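PDB 5XEI: chromosome partition protein Smc from Pyrococcus yayanosii, which probably serves in chromosome condensation and partitioning as a DNA-binding ATPase with an ABC-type head and long coiled-coil arms. Local coordinates for residues E346-S349 with I350-F353; E182-Q185 with A186-L190. All coordinates share one frame; numbering follows the deposited sequence.

Contact 1: E346-S349 with I350-F353; sequences EKES and IIEF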
# COMPACT_ATOMS: atom_id res chain seq x y z
N GLU A 346 18.64 2.82 -9.61
CA GLU A 346 17.38 2.13 -9.38
C GLU A 346 16.47 2.95 -8.46
O GLU A 346 15.26 3.05 -8.70
CB GLU A 346 17.67 0.74 -8.79
CG GLU A 346 16.55 0.15 -7.94
CD GLU A 346 17.01 -1.05 -7.11
OE1 GLU A 346 16.60 -1.17 -5.92
OE2 GLU A 346 17.79 -1.88 -7.64
N LYS A 347 17.05 3.58 -7.44
CA LYS A 347 16.25 4.38 -6.51
C LYS A 347 15.61 5.55 -7.23
O LYS A 347 14.39 5.75 -7.16
CB LYS A 347 17.13 4.85 -5.35
CG LYS A 347 16.65 6.08 -4.58
CD LYS A 347 17.41 6.19 -3.24
CE LYS A 347 17.21 7.53 -2.56
NZ LYS A 347 17.65 8.69 -3.42
N GLU A 348 16.42 6.33 -7.96
CA GLU A 348 15.89 7.46 -8.71
C GLU A 348 14.76 7.02 -9.63
O GLU A 348 13.74 7.70 -9.73
CB GLU A 348 17.01 8.14 -9.50
CG GLU A 348 16.54 9.18 -10.56
CD GLU A 348 15.70 10.36 -9.98
OE1 GLU A 348 15.05 11.08 -10.79
OE2 GLU A 348 15.68 10.59 -8.74
N SER A 349 14.92 5.88 -10.29
CA SER A 349 13.88 5.40 -11.19
C SER A 349 12.58 5.15 -10.45
O SER A 349 11.50 5.57 -10.90
CB SER A 349 14.34 4.12 -11.87
OG SER A 349 13.21 3.28 -12.09
N ILE A 350 12.64 4.43 -9.32
CA ILE A 350 11.43 4.21 -8.54
C ILE A 350 10.78 5.53 -8.21
O ILE A 350 9.55 5.68 -8.28
CB ILE A 350 11.77 3.41 -7.27
CG1 ILE A 350 12.34 2.05 -7.64
CG2 ILE A 350 10.53 3.28 -6.39
CD1 ILE A 350 12.53 1.12 -6.47
N ILE A 351 11.59 6.53 -7.87
CA ILE A 351 11.06 7.83 -7.47
C ILE A 351 10.26 8.45 -8.61
O ILE A 351 9.15 8.94 -8.41
CB ILE A 351 12.19 8.75 -6.99
CG1 ILE A 351 12.64 8.32 -5.59
CG2 ILE A 351 11.72 10.18 -6.99
CD1 ILE A 351 13.83 9.11 -5.05
N GLU A 352 10.81 8.41 -9.82
CA GLU A 352 10.09 8.94 -10.96
C GLU A 352 8.75 8.25 -11.14
O GLU A 352 7.73 8.90 -11.37
CB GLU A 352 10.95 8.82 -12.21
CG GLU A 352 12.21 9.69 -12.15
CD GLU A 352 13.05 9.64 -13.41
OE1 GLU A 352 13.20 8.55 -14.02
OE2 GLU A 352 13.60 10.70 -13.79
N PHE A 353 8.74 6.92 -10.99
CA PHE A 353 7.50 6.15 -11.11
C PHE A 353 6.48 6.56 -10.05
O PHE A 353 5.30 6.77 -10.35
CB PHE A 353 7.86 4.66 -11.00
CG PHE A 353 6.69 3.73 -11.14
CD1 PHE A 353 6.22 3.35 -12.38
CD2 PHE A 353 6.07 3.21 -10.01
CE1 PHE A 353 5.15 2.48 -12.50
CE2 PHE A 353 5.00 2.34 -10.11
CZ PHE A 353 4.53 1.97 -11.37
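Glu346 to Ser349 meet Ile350 to Phe353 one turn further on in a purely local, i to i+4 contact within helix 321-383, the helix of the SMC coiled coil that returns toward the ATPase head. Four successive backbone bonds run along it: Ile350 N donates to Glu346 O at 3.0 Å, Ile351 N to Lys347 O, Glu352 N to Glu348 O and Phe353 N to Ser349 O. Outside this ladder the side chains pair by position. Lys347 lies alongside Ile351 and points the same way, its CG 4.2 Å from Ile351 CD1, while the last bend of its chain (chi4 -58°) brings NZ to a similar distance from that methyl. A lysine suits such a flank because its long methylene chain can pack beside an isoleucine and still carry a charge at its end. Ile350 sets CG1 opposite the carbonyl carbon (chi1 -61°), which brings this branch back over the preceding turn, 3.3 Å from Glu346 O. Glu348 and Glu352 cross at a slant, their carboxylate planes 63° apart; Glu348 OE1 is 3.4 Å from Glu352 OE2, and Glu352 CG is equally near Glu348 OE1. If both are charged they would repel, which may raise their proton affinity slightly, though both are exposed and water can screen them. Helix 170-246 runs beside this turn: Ile350 packs against Glu182 and Leu183, Glu346 against Ala186 and Lys347 against Glu187.

Contact 2: E182-Q185 with A186-L190; sequences ELKQ and AEENL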
# COMPACT_ATOMS: atom_id res chain seq x y z
N GLU A 182 9.23 -1.03 -2.55
CA GLU A 182 10.50 -1.23 -3.24
C GLU A 182 11.45 -0.07 -3.02
O GLU A 182 12.66 -0.27 -2.91
CB GLU A 182 10.23 -1.46 -4.72
CG GLU A 182 9.43 -2.73 -4.92
CD GLU A 182 8.81 -2.85 -6.29
OE1 GLU A 182 8.16 -3.88 -6.56
OE2 GLU A 182 8.97 -1.90 -7.10
N LEU A 183 10.94 1.16 -2.93
CA LEU A 183 11.84 2.28 -2.65
C LEU A 183 12.49 2.11 -1.29
O LEU A 183 13.70 2.35 -1.14
CB LEU A 183 11.10 3.61 -2.72
CG LEU A 183 11.89 4.82 -2.19
CD1 LEU A 183 13.21 4.93 -2.93
CD2 LEU A 183 11.12 6.15 -2.24
N LYS A 184 11.71 1.69 -0.29
CA LYS A 184 12.23 1.47 1.05
C LYS A 184 13.34 0.43 1.02
O LYS A 184 14.45 0.65 1.52
CB LYS A 184 11.10 1.02 1.97
CG LYS A 184 11.51 0.78 3.42
CD LYS A 184 10.36 0.21 4.25
CE LYS A 184 10.84 -0.31 5.59
NZ LYS A 184 9.84 -1.26 6.13
N GLN A 185 13.06 -0.72 0.42
CA GLN A 185 14.06 -1.76 0.25
C GLN A 185 15.28 -1.22 -0.48
O GLN A 185 16.42 -1.59 -0.17
CB GLN A 185 13.44 -2.90 -0.53
CG GLN A 185 14.19 -4.17 -0.55
CD GLN A 185 13.34 -5.24 -1.17
OE1 GLN A 185 12.54 -4.95 -2.07
NE2 GLN A 185 13.49 -6.48 -0.71
N ALA A 186 15.06 -0.33 -1.45
CA ALA A 186 16.16 0.08 -2.31
C ALA A 186 17.21 0.86 -1.54
O ALA A 186 18.40 0.67 -1.76
CB ALA A 186 15.63 0.91 -3.48
N GLU A 187 16.79 1.72 -0.62
CA GLU A 187 17.80 2.53 0.05
C GLU A 187 18.31 1.91 1.33
O GLU A 187 19.36 2.34 1.82
CB GLU A 187 17.29 3.91 0.39
CG GLU A 187 15.91 3.93 0.88
CD GLU A 187 15.28 5.25 0.54
OE1 GLU A 187 14.03 5.30 0.52
OE2 GLU A 187 16.04 6.22 0.27
N GLU A 188 17.62 0.93 1.89
CA GLU A 188 18.25 0.17 2.96
C GLU A 188 19.39 -0.66 2.40
O GLU A 188 20.50 -0.65 2.94
CB GLU A 188 17.22 -0.67 3.72
CG GLU A 188 16.15 0.21 4.33
CD GLU A 188 14.92 -0.55 4.80
OE1 GLU A 188 14.17 0.04 5.62
OE2 GLU A 188 14.70 -1.71 4.37
N ASN A 189 19.14 -1.35 1.29
CA ASN A 189 20.23 -1.90 0.49
C ASN A 189 21.32 -0.86 0.26
O ASN A 189 22.49 -1.08 0.57
CB ASN A 189 19.69 -2.40 -0.84
CG ASN A 189 19.47 -3.87 -0.86
OD1 ASN A 189 20.44 -4.64 -0.78
ND2 ASN A 189 18.21 -4.29 -0.97
N LEU A 190 20.93 0.29 -0.30
CA LEU A 190 21.89 1.34 -0.61
C LEU A 190 22.67 1.75 0.62
O LEU A 190 23.87 2.04 0.53
CB LEU A 190 21.16 2.55 -1.20
CG LEU A 190 22.09 3.63 -1.70
CD1 LEU A 190 22.25 3.45 -3.19
CD2 LEU A 190 21.54 5.01 -1.37
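Glu182 to Gln185 are joined to Ala186 to Leu190 first by backbone bonds within helix 170-246, the outgoing helix of the coiled coil. Ala186 N donates to Glu182 O at 2.8 Å and more weakly to Leu183 O; Glu187 N bonds to Leu183 O and weakly to Lys184 O; Glu188 N and Asn189 N complete the series at Lys184 O and Gln185 O. A side chain adds to it at Gln185 O, which also takes a weak bond from Asn189 ND2 at 3.3 Å, so one carbonyl holds two donors from the same asparagine. The side chains of Gln185 and Asn189 lie side by side, Gln185 CG 4.0 Å from Asn189 ND2, with the amide planes 42° apart.

Contacts of carbon with carboxylate form the second group. Glu187 has CG lodged between the backbone N and carbonyl carbon (chi1 41°), and from there its extended chain carries OE1 to 3.5 Å from Leu183 CG. Its other oxygen, OE2, faces Lys347 on helix 321-383. With an alanine here, the flank of Leu183 would probably lose its cover and Lys347 a nearby negative charge.

Packing against that helix is a third element. Ala186, buried, has a small side chain that suits its close approach, and Glu346 meets it there. Leu190 touches Leu343.

Charge comes last. Glu188 OE1 rests against the lysine chain, 3.3 Å from Lys184 CE, yet Lys184 NZ stands 4.5 Å from OE1, too far for an ion pair. The opposite charges, four residues apart, probably still favour the helix through a weaker, solvent-screened attraction.

From the N terminus, the chain leaves the head along helix 170-246 and passes contact 2 first; it later returns along helix 321-383 and passes contact 1. Neither contact closes a long loop, since each joins consecutive turns of one helix, and the two follow in series without nesting or crossing. They nevertheless come together in space, their centres about 11 Å apart, because the helices run antiparallel side by side. Ile350 packs on Leu183 and Glu182, Lys347 on Glu187 and Glu346 on Ala186, a mixed polar and apolar seam tying the outgoing and returning helices of the coiled-coil arm together, away from the predicted ATP site.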